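PDB 2ECE: 462aa long hypothetical selenium-binding protein from Sulfolobus tokodaii, which is of unknown function, though as a beta-propeller protein of the SBP56 family it may bind selenium. Local coordinates for residues D327-D331 and D332-Y336; S389-G392 and R393-Y396; L259-P262 and T263-M266; Q446-S450 and G451-S455. All coordinates share one frame; numbering follows the deposited sequence.

Contact 1 (D327-D331 and D332-Y336); sequences DISLD and DKFLY
Asp327 and Tyr336 form an antiparallel hydrogen-bonded pair, Ile328 and Leu335 the non-hydrogen-bonded pair next to it, and a type I turn from Ser329 to Asp332 reverses the chain. The straightest rung runs from Tyr336 N to Asp327 O, 2.8 Å long. Ser329 N binds Phe334 O, and Asp332 N closes the turn on Ser329 O. Two side chains then fasten the turn from within. Ser329 OG sits between its own backbone N and carbonyl carbon (chi1 53°), where it accepts from Phe334 N at 3.1 Å. The same hydroxyl gives its proton to Asp331 OD1, 2.6 Å from Ser329 OG, on the syn side of the carboxylate. Asp331 OD1 takes a second bond from Lys333 N at 2.9 Å, this one from above the carboxylate plane. A valine at Ser329 would probably leave Phe334 N without its acceptor and Asp331 OD1 with one donor fewer, so that the carboxylate could turn more easily. Ile328 and Leu335 meet on one face of the sheet, CG1 of Ile328 lying 4.0 Å from CD2 of Leu335. On the other face the Tyr336 ring turns its edge to Asp327 O. A water joins Leu330 O to Asp332 OD2. Both carboxylate oxygens of Asp332 also reach another loop, OD1 to His260 N and OD2 to Asp261 N. The hairpin makes the first two strands of its propeller blade. Strand 344-349 follows in the same sheet, Tyr336 packs against strand 386-388 of the next blade, and Leu330 touches Met20 of helix 16-20.

Contact 2 (S389-G392 and R393-Y396); sequences SRDG and RRVY
The Arg394 guanidinium has Ser389 OG over one face, 3.5 Å above the plane and offset toward the rim. At its edge stand Asp391 OD2 and, in the plane, Tyr396 OH. NH1 and NH2 of Arg394 approach end-on and share that one oxygen: Asp391 OD2 is 2.9 Å from NH1 and 3.0 Å from NH2. The NH1 bond uses the syn lone pair, whereas NH2 comes from above the carboxylate plane. The two flat groups stand 77° apart, and neither bond is straight. A bend at chi3 (-69°) folds the Arg394 chain back over Ser389. Its NE makes a salt bridge with Glu25, which also accepts from Tyr396 OH. The other oxygen, Asp391 OD1, is held from opposite faces of its plane, by the Ser389 hydroxyl at 2.7 Å from OG and by Arg393 N at 2.8 Å. Ser389 OG in turn accepts from Arg394 N, and Ser389 N binds Arg394 O. Gly392 has a positive phi (74°), which favours glycine. The whole is a type I turn from Ser389 to Gly392 with a serine and an aspartate bonded into it, linking the first two strands of a beta-propeller blade.

Contact 3 (L259-P262 and T263-M266); sequences LHDP and TKLM
Asp261 crosses Thr263 and Lys264 at a slant, with each carboxylate oxygen turned to a different residue. OD1 of Asp261 takes two bonds from Thr263, one from OG1 at 2.7 Å and one from the backbone N at 3.0 Å. Both donors come from the same face of the carboxylate, well above its plane. The Asp261 CG stands anti to its own N (chi1 -175°), and this carries the carboxylate across the start of the turn to Thr263. Lys264 bends at chi2 and chi4 and curls back, its CG lying 3.8 Å from Asp261 CB. NZ of Lys264 ends 3.4 Å from Asp261 OD2, a weak salt bridge. In the backbone, Lys264 N binds Asp261 O across a type I turn with Pro262 at its second position. At the base of the loop Leu259 N meets Met266 O at 2.9 Å, and CD1 of Leu259 lies 3.9 Å from Met266 CG. A water bridges Leu259 O and Lys264 O. The loop joins strands 250-258 and 266-274 of one blade. Two donors of Thr263 share one anionic oxygen, which probably steadies the turn alongside its backbone bond; the exposed lysine probably adds a modest charge attraction.

Contact 4 (Q446-S450 and G451-S455); sequences QVRLS and GGDAS
Arg448 leaves strand 443-449 with an unusual first torsion (chi1 -108°) and bends at chi2 (74°), which brings its guanidinium to Asp453 and Ser455. This is the end of the closing strand of a beta-propeller blade, where a type II turn from Leu449 to Gly452 reverses the chain and Gly452 N binds Leu449 O. Gly451 suits its place, since a side chain there would run into Ser450 O. Arg448 NH1 forms a salt bridge with Asp453 OD1 at 3.0 Å, and the guanidinium and carboxylate planes are 18° apart. NH1 and NH2 of Arg448 both point at Ser455 OG, which lies near the guanidinium plane, 3.0 Å from NH1 and 2.9 Å from NH2. NE of Arg448 binds Phe76 O, so the group is held on more than one side. Gln446 NE2 lies over one face of it, offset toward the rim. An alanine in place of Arg448 would probably deprive buried Asp453 of its cationic mate and open a gap beside Ser455. The Asp453 carboxylate also braces the backbone. Its OD1 accepts from Ser455 N through the anti lone pair, an Asx turn. Ser455 OG itself bonds to Glu387 of strand 386-388, and Ser450 OG to the backbone N of Asp26 and Leu27. Leu449 CD1 packs 3.9 Å from Asp453 CB. One water bridges Leu449 O and Asp453 OD2, and that OD2 uses its anti lone pair to accept from Leu449 N, 3.0 Å away.

Overall arrangement
From the N terminus the order is contact 3, contact 1, contact 2, contact 4. All four are local and follow in series, so none nests in or crosses another. Contacts 3, 1 and 2 each close the turn between the first two strands of successive blades. Contact 4 turns the chain out of strand 443-449, which pairs with strand 27-33 in a sheet joining both ends of the chain. The His260 ring of contact 3 bonds to Ile328 O of contact 1. Ala454 packs on Leu330, tying contact 4 to contact 1, and Arg390 of contact 2 bonds to Gly452. Contacts 2 and 3 do not touch; their nearest atoms are about 8 Å apart.

Contact 1 (D327-D331 and D332-Y336)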
loop_
_atom_site.group_PDB
_atom_site.type_symbol
_atom_site.label_atom_id
_atom_site.label_comp_id
_atom_site.label_asym_id
_atom_site.label_seq_id
_atom_site.Cartn_x
_atom_site.Cartn_y
_atom_site.Cartn_z
ATOM N N ASP A 327 7.214 3.870 1.510
ATOM C CA ASP A 327 7.384 3.934 0.067
ATOM C C ASP A 327 8.773 4.505 -0.212
ATOM O O ASP A 327 9.224 5.406 0.486
ATOM C CB ASP A 327 6.294 4.820 -0.536
ATOM C CG ASP A 327 5.927 4.418 -1.951
ATOM O OD1 ASP A 327 6.255 3.285 -2.360
ATOM O OD2 ASP A 327 5.291 5.231 -2.654
ATOM N N ILE A 328 9.441 3.971 -1.228
ATOM C CA ILE A 328 10.793 4.401 -1.582
ATOM C C ILE A 328 10.826 5.137 -2.918
ATOM O O ILE A 328 10.182 4.715 -3.885
ATOM C CB ILE A 328 11.735 3.178 -1.687
ATOM C CG1 ILE A 328 11.682 2.364 -0.393
ATOM C CG2 ILE A 328 13.156 3.634 -1.988
ATOM C CD1 ILE A 328 12.396 1.031 -0.493
ATOM N N SER A 329 11.577 6.233 -2.987
ATOM C CA SER A 329 11.677 6.974 -4.247
ATOM C C SER A 329 12.416 6.100 -5.262
ATOM O O SER A 329 13.203 5.239 -4.878
ATOM C CB SER A 329 12.423 8.299 -4.043
ATOM O OG SER A 329 13.678 8.098 -3.420
ATOM N N LEU A 330 12.160 6.315 -6.553
ATOM C CA LEU A 330 12.788 5.512 -7.605
ATOM C C LEU A 330 14.318 5.431 -7.595
ATOM O O LEU A 330 14.881 4.427 -8.017
ATOM C CB LEU A 330 12.326 5.994 -8.983
ATOM C CG LEU A 330 11.040 5.386 -9.550
ATOM C CD1 LEU A 330 11.250 3.906 -9.805
ATOM C CD2 LEU A 330 9.888 5.599 -8.578
ATOM N N ASP A 331 14.989 6.481 -7.136
ATOM C CA ASP A 331 16.452 6.483 -7.094
ATOM C C ASP A 331 16.956 5.739 -5.863
ATOM O O ASP A 331 18.154 5.681 -5.606
ATOM C CB ASP A 331 16.983 7.918 -7.074
ATOM C CG ASP A 331 16.341 8.756 -5.983
ATOM O OD1 ASP A 331 15.735 8.166 -5.059
ATOM O OD2 ASP A 331 16.446 9.999 -6.043
ATOM N N ASP A 332 16.027 5.167 -5.103
ATOM C CA ASP A 332 16.372 4.424 -3.897
ATOM C C ASP A 332 17.091 5.279 -2.867
ATOM O O ASP A 332 17.757 4.754 -1.974
ATOM C CB ASP A 332 17.247 3.208 -4.240
ATOM C CG ASP A 332 16.472 2.109 -4.951
ATOM O OD1 ASP A 332 15.260 1.966 -4.682
ATOM O OD2 ASP A 332 17.076 1.375 -5.763
ATOM N N LYS A 333 16.944 6.596 -2.971
ATOM C CA LYS A 333 17.614 7.496 -2.040
ATOM C C LYS A 333 16.791 7.823 -0.795
ATOM O O LYS A 333 17.348 8.017 0.287
ATOM C CB LYS A 333 17.999 8.795 -2.762
ATOM C CG LYS A 333 18.883 9.731 -1.956
ATOM C CD LYS A 333 19.172 11.020 -2.716
ATOM C CE LYS A 333 20.151 11.894 -1.946
ATOM N NZ LYS A 333 20.404 13.201 -2.632
ATOM N N PHE A 334 15.467 7.868 -0.933
ATOM C CA PHE A 334 14.612 8.211 0.204
ATOM C C PHE A 334 13.549 7.180 0.576
ATOM O O PHE A 334 12.969 6.519 -0.287
ATOM C CB PHE A 334 13.943 9.565 -0.048
ATOM C CG PHE A 334 14.913 10.722 -0.094
ATOM C CD1 PHE A 334 15.550 11.155 1.065
ATOM C CD2 PHE A 334 15.202 11.362 -1.296
ATOM C CE1 PHE A 334 16.465 12.211 1.030
ATOM C CE2 PHE A 334 16.121 12.424 -1.342
ATOM C CZ PHE A 334 16.750 12.845 -0.177
ATOM N N LEU A 335 13.308 7.062 1.878
ATOM C CA LEU A 335 12.323 6.142 2.431
ATOM C C LEU A 335 11.299 7.053 3.113
ATOM O O LEU A 335 11.663 7.869 3.960
ATOM C CB LEU A 335 13.006 5.229 3.460
ATOM C CG LEU A 335 12.514 3.813 3.802
ATOM C CD1 LEU A 335 12.627 3.610 5.309
ATOM C CD2 LEU A 335 11.087 3.596 3.337
ATOM N N TYR A 336 10.033 6.961 2.721
ATOM C CA TYR A 336 9.008 7.797 3.337
ATOM C C TYR A 336 8.118 6.937 4.212
ATOM O O TYR A 336 7.780 5.817 3.835
ATOM C CB TYR A 336 8.163 8.501 2.272
ATOM C CG TYR A 336 8.943 9.487 1.436
ATOM C CD1 TYR A 336 9.673 9.062 0.323
ATOM C CD2 TYR A 336 8.983 10.841 1.777
ATOM C CE1 TYR A 336 10.427 9.967 -0.432
ATOM C CE2 TYR A 336 9.733 11.754 1.034
ATOM C CZ TYR A 336 10.453 11.312 -0.067
ATOM O OH TYR A 336 11.207 12.209 -0.792
HETATM O O HOH W 1 17.095 2.738 -8.122
#

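Contact 2 (S389-G392 and R393-Y396)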
loop_
_atom_site.group_PDB
_atom_site.type_symbol
_atom_site.label_atom_id
_atom_site.label_comp_id
_atom_site.label_asym_id
_atom_site.label_seq_id
_atom_site.Cartn_x
_atom_site.Cartn_y
_atom_site.Cartn_z
ATOM N N SER A 389 5.777 10.403 -6.936
ATOM C CA SER A 389 5.894 10.560 -8.376
ATOM C C SER A 389 7.203 9.888 -8.782
ATOM O O SER A 389 8.100 9.712 -7.960
ATOM C CB SER A 389 5.931 12.047 -8.743
ATOM O OG SER A 389 6.969 12.709 -8.040
ATOM N N ARG A 390 7.309 9.505 -10.048
ATOM C CA ARG A 390 8.518 8.857 -10.528
ATOM C C ARG A 390 9.743 9.752 -10.409
ATOM O O ARG A 390 10.836 9.259 -10.122
ATOM C CB ARG A 390 8.329 8.383 -11.973
ATOM C CG ARG A 390 7.653 7.022 -12.052
ATOM C CD ARG A 390 7.272 6.608 -13.465
ATOM N NE ARG A 390 6.204 7.427 -14.028
ATOM C CZ ARG A 390 6.401 8.531 -14.741
ATOM N NH1 ARG A 390 7.637 8.953 -14.984
ATOM N NH2 ARG A 390 5.366 9.213 -15.210
ATOM N N ASP A 391 9.574 11.061 -10.602
ATOM C CA ASP A 391 10.720 11.960 -10.493
ATOM C C ASP A 391 11.084 12.196 -9.037
ATOM O O ASP A 391 12.086 12.847 -8.739
ATOM C CB ASP A 391 10.471 13.300 -11.217
ATOM C CG ASP A 391 9.325 14.110 -10.618
ATOM O OD1 ASP A 391 8.943 13.872 -9.453
ATOM O OD2 ASP A 391 8.819 15.015 -11.321
ATOM N N GLY A 392 10.263 11.658 -8.133
ATOM C CA GLY A 392 10.519 11.782 -6.708
ATOM C C GLY A 392 10.265 13.119 -6.031
ATOM O O GLY A 392 10.537 13.262 -4.838
ATOM N N ARG A 393 9.733 14.092 -6.767
ATOM C CA ARG A 393 9.481 15.418 -6.204
ATOM C C ARG A 393 8.136 15.609 -5.496
ATOM O O ARG A 393 7.998 16.514 -4.673
ATOM C CB ARG A 393 9.617 16.475 -7.304
ATOM C CG ARG A 393 10.968 16.455 -8.004
ATOM C CD ARG A 393 10.966 17.323 -9.252
ATOM N NE ARG A 393 12.199 17.161 -10.021
ATOM C CZ ARG A 393 13.362 17.728 -9.707
ATOM N NH1 ARG A 393 13.461 18.510 -8.637
ATOM N NH2 ARG A 393 14.431 17.502 -10.461
ATOM N N ARG A 394 7.154 14.764 -5.798
ATOM C CA ARG A 394 5.829 14.901 -5.191
ATOM C C ARG A 394 5.375 13.647 -4.440
ATOM O O ARG A 394 5.522 12.528 -4.935
ATOM C CB ARG A 394 4.804 15.248 -6.278
ATOM C CG ARG A 394 5.177 16.484 -7.113
ATOM C CD ARG A 394 4.320 16.605 -8.366
ATOM N NE ARG A 394 4.609 15.552 -9.340
ATOM C CZ ARG A 394 5.695 15.514 -10.112
ATOM N NH1 ARG A 394 6.612 16.473 -10.036
ATOM N NH2 ARG A 394 5.865 14.516 -10.970
ATOM N N VAL A 395 4.833 13.846 -3.239
ATOM C CA VAL A 395 4.337 12.741 -2.426
ATOM C C VAL A 395 2.859 12.991 -2.153
ATOM O O VAL A 395 2.487 14.033 -1.618
ATOM C CB VAL A 395 5.074 12.635 -1.069
ATOM C CG1 VAL A 395 4.578 11.405 -0.304
ATOM C CG2 VAL A 395 6.577 12.549 -1.288
ATOM N N TYR A 396 2.012 12.048 -2.547
ATOM C CA TYR A 396 0.581 12.182 -2.334
ATOM C C TYR A 396 0.235 11.414 -1.062
ATOM O O TYR A 396 0.782 10.342 -0.811
ATOM C CB TYR A 396 -0.166 11.645 -3.548
ATOM C CG TYR A 396 0.125 12.442 -4.805
ATOM C CD1 TYR A 396 -0.581 13.610 -5.091
ATOM C CD2 TYR A 396 1.144 12.058 -5.684
ATOM C CE1 TYR A 396 -0.284 14.375 -6.220
ATOM C CE2 TYR A 396 1.449 12.822 -6.819
ATOM C CZ TYR A 396 0.731 13.975 -7.078
ATOM O OH TYR A 396 1.005 14.716 -8.208
#

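Contact 3 (L259-P262 and T263-M266)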
loop_
_atom_site.group_PDB
_atom_site.type_symbol
_atom_site.label_atom_id
_atom_site.label_comp_id
_atom_site.label_asym_id
_atom_site.label_seq_id
_atom_site.Cartn_x
_atom_site.Cartn_y
_atom_site.Cartn_z
ATOM N N LEU A 259 14.189 -2.575 -2.931
ATOM C CA LEU A 259 14.752 -1.384 -3.556
ATOM C C LEU A 259 14.387 -1.549 -5.035
ATOM O O LEU A 259 14.202 -2.675 -5.515
ATOM C CB LEU A 259 16.274 -1.308 -3.383
ATOM C CG LEU A 259 16.792 -0.939 -1.987
ATOM C CD1 LEU A 259 18.255 -0.504 -2.094
ATOM C CD2 LEU A 259 15.969 0.186 -1.396
ATOM N N HIS A 260 14.264 -0.441 -5.753
ATOM C CA HIS A 260 13.883 -0.495 -7.158
ATOM C C HIS A 260 14.952 -1.084 -8.083
ATOM O O HIS A 260 14.630 -1.739 -9.080
ATOM C CB HIS A 260 13.470 0.903 -7.613
ATOM C CG HIS A 260 12.323 1.468 -6.828
ATOM N ND1 HIS A 260 11.016 1.065 -7.016
ATOM C CD2 HIS A 260 12.295 2.368 -5.818
ATOM C CE1 HIS A 260 10.235 1.693 -6.155
ATOM N NE2 HIS A 260 10.986 2.488 -5.416
ATOM N N ASP A 261 16.216 -0.852 -7.742
ATOM C CA ASP A 261 17.354 -1.361 -8.515
ATOM C C ASP A 261 17.376 -2.873 -8.299
ATOM O O ASP A 261 17.678 -3.334 -7.201
ATOM C CB ASP A 261 18.646 -0.748 -7.972
ATOM C CG ASP A 261 19.877 -1.128 -8.786
ATOM O OD1 ASP A 261 19.861 -2.151 -9.503
ATOM O OD2 ASP A 261 20.878 -0.392 -8.686
ATOM N N PRO A 262 17.080 -3.663 -9.345
ATOM C CA PRO A 262 17.073 -5.121 -9.198
ATOM C C PRO A 262 18.405 -5.790 -8.863
ATOM O O PRO A 262 18.431 -6.978 -8.526
ATOM C CB PRO A 262 16.502 -5.593 -10.534
ATOM C CG PRO A 262 17.068 -4.592 -11.489
ATOM C CD PRO A 262 16.841 -3.279 -10.749
ATOM N N THR A 263 19.506 -5.050 -8.955
ATOM C CA THR A 263 20.806 -5.636 -8.628
ATOM C C THR A 263 20.977 -5.641 -7.119
ATOM O O THR A 263 21.907 -6.250 -6.585
ATOM C CB THR A 263 21.984 -4.850 -9.263
ATOM O OG1 THR A 263 22.027 -3.520 -8.736
ATOM C CG2 THR A 263 21.827 -4.788 -10.761
ATOM N N LYS A 264 20.062 -4.969 -6.431
ATOM C CA LYS A 264 20.102 -4.887 -4.976
ATOM C C LYS A 264 19.147 -5.894 -4.356
ATOM O O LYS A 264 17.936 -5.836 -4.580
ATOM C CB LYS A 264 19.700 -3.485 -4.521
ATOM C CG LYS A 264 20.541 -2.362 -5.108
ATOM C CD LYS A 264 21.880 -2.241 -4.402
ATOM C CE LYS A 264 22.634 -0.989 -4.839
ATOM N NZ LYS A 264 23.129 -1.071 -6.243
ATOM N N LEU A 265 19.667 -6.810 -3.558
ATOM C CA LEU A 265 18.780 -7.783 -2.956
ATOM C C LEU A 265 18.405 -7.434 -1.546
ATOM O O LEU A 265 18.768 -8.119 -0.589
ATOM C CB LEU A 265 19.377 -9.179 -3.014
ATOM C CG LEU A 265 19.109 -9.725 -4.410
ATOM C CD1 LEU A 265 20.348 -9.570 -5.271
ATOM C CD2 LEU A 265 18.670 -11.171 -4.293
ATOM N N MET A 266 17.650 -6.353 -1.444
ATOM C CA MET A 266 17.192 -5.860 -0.171
ATOM C C MET A 266 15.964 -4.984 -0.346
ATOM O O MET A 266 15.568 -4.636 -1.461
ATOM C CB MET A 266 18.301 -5.059 0.506
ATOM C CG MET A 266 18.859 -3.932 -0.350
ATOM S SD MET A 266 20.094 -2.966 0.562
ATOM C CE MET A 266 21.438 -4.155 0.624
HETATM O O HOH W 2 15.419 -5.001 -5.569
#

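Contact 4 (Q446-S450 and G451-S455)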
loop_
_atom_site.group_PDB
_atom_site.type_symbol
_atom_site.label_atom_id
_atom_site.label_comp_id
_atom_site.label_asym_id
_atom_site.label_seq_id
_atom_site.Cartn_x
_atom_site.Cartn_y
_atom_site.Cartn_z
ATOM N N GLN A 446 -5.433 3.882 -1.285
ATOM C CA GLN A 446 -4.311 3.882 -2.225
ATOM C C GLN A 446 -4.444 4.802 -3.428
ATOM O O GLN A 446 -5.530 5.006 -3.966
ATOM C CB GLN A 446 -4.002 2.465 -2.707
ATOM C CG GLN A 446 -2.671 2.383 -3.460
ATOM C CD GLN A 446 -2.119 0.981 -3.502
ATOM O OE1 GLN A 446 -2.806 0.041 -3.915
ATOM N NE2 GLN A 446 -0.870 0.826 -3.080
ATOM N N VAL A 447 -3.311 5.355 -3.838
ATOM C CA VAL A 447 -3.250 6.259 -4.976
ATOM C C VAL A 447 -2.363 5.664 -6.063
ATOM O O VAL A 447 -1.282 5.160 -5.777
ATOM C CB VAL A 447 -2.666 7.633 -4.545
ATOM C CG1 VAL A 447 -2.444 8.525 -5.757
ATOM C CG2 VAL A 447 -3.616 8.310 -3.569
ATOM N N ARG A 448 -2.833 5.704 -7.306
ATOM C CA ARG A 448 -2.045 5.218 -8.433
ATOM C C ARG A 448 -1.954 6.364 -9.431
ATOM O O ARG A 448 -2.973 6.868 -9.904
ATOM C CB ARG A 448 -2.687 3.990 -9.103
ATOM C CG ARG A 448 -1.937 2.675 -8.823
ATOM C CD ARG A 448 -2.179 2.184 -7.393
ATOM N NE ARG A 448 -1.238 1.150 -6.954
ATOM C CZ ARG A 448 0.009 1.388 -6.558
ATOM N NH1 ARG A 448 0.481 2.628 -6.542
ATOM N NH2 ARG A 448 0.783 0.386 -6.165
ATOM N N LEU A 449 -0.733 6.779 -9.743
ATOM C CA LEU A 449 -0.529 7.880 -10.674
ATOM C C LEU A 449 -0.496 7.396 -12.124
ATOM O O LEU A 449 0.108 6.367 -12.432
ATOM C CB LEU A 449 0.777 8.606 -10.336
ATOM C CG LEU A 449 0.927 9.056 -8.876
ATOM C CD1 LEU A 449 2.317 9.655 -8.662
ATOM C CD2 LEU A 449 -0.164 10.072 -8.536
ATOM N N SER A 450 -1.153 8.134 -13.011
ATOM C CA SER A 450 -1.167 7.770 -14.422
ATOM C C SER A 450 0.284 7.682 -14.896
ATOM O O SER A 450 1.090 8.558 -14.598
ATOM C CB SER A 450 -1.927 8.821 -15.238
ATOM O OG SER A 450 -1.362 10.113 -15.071
ATOM N N GLY A 451 0.622 6.614 -15.612
ATOM C CA GLY A 451 1.986 6.465 -16.090
ATOM C C GLY A 451 2.901 5.727 -15.127
ATOM O O GLY A 451 4.087 5.547 -15.404
ATOM N N GLY A 452 2.359 5.299 -13.990
ATOM C CA GLY A 452 3.162 4.575 -13.018
ATOM C C GLY A 452 3.719 5.442 -11.902
ATOM O O GLY A 452 3.866 6.651 -12.059
ATOM N N ASP A 453 4.026 4.819 -10.768
ATOM C CA ASP A 453 4.573 5.530 -9.625
ATOM C C ASP A 453 5.613 4.675 -8.913
ATOM O O ASP A 453 6.070 3.664 -9.447
ATOM C CB ASP A 453 3.450 5.933 -8.659
ATOM C CG ASP A 453 2.511 4.785 -8.349
ATOM O OD1 ASP A 453 2.992 3.761 -7.837
ATOM O OD2 ASP A 453 1.293 4.907 -8.624
ATOM N N ALA A 454 5.977 5.077 -7.701
ATOM C CA ALA A 454 6.995 4.375 -6.931
ATOM C C ALA A 454 6.618 3.021 -6.317
ATOM O O ALA A 454 7.495 2.330 -5.789
ATOM C CB ALA A 454 7.524 5.299 -5.839
ATOM N N SER A 455 5.346 2.632 -6.365
ATOM C CA SER A 455 4.957 1.346 -5.784
ATOM C C SER A 455 4.122 0.499 -6.734
ATOM O O SER A 455 3.635 -0.568 -6.363
ATOM C CB SER A 455 4.174 1.555 -4.481
ATOM O OG SER A 455 2.832 1.940 -4.735
HETATM O O HOH W 3 1.622 1.457 -2.163
HETATM O O HOH W 4 0.442 4.020 -11.233
#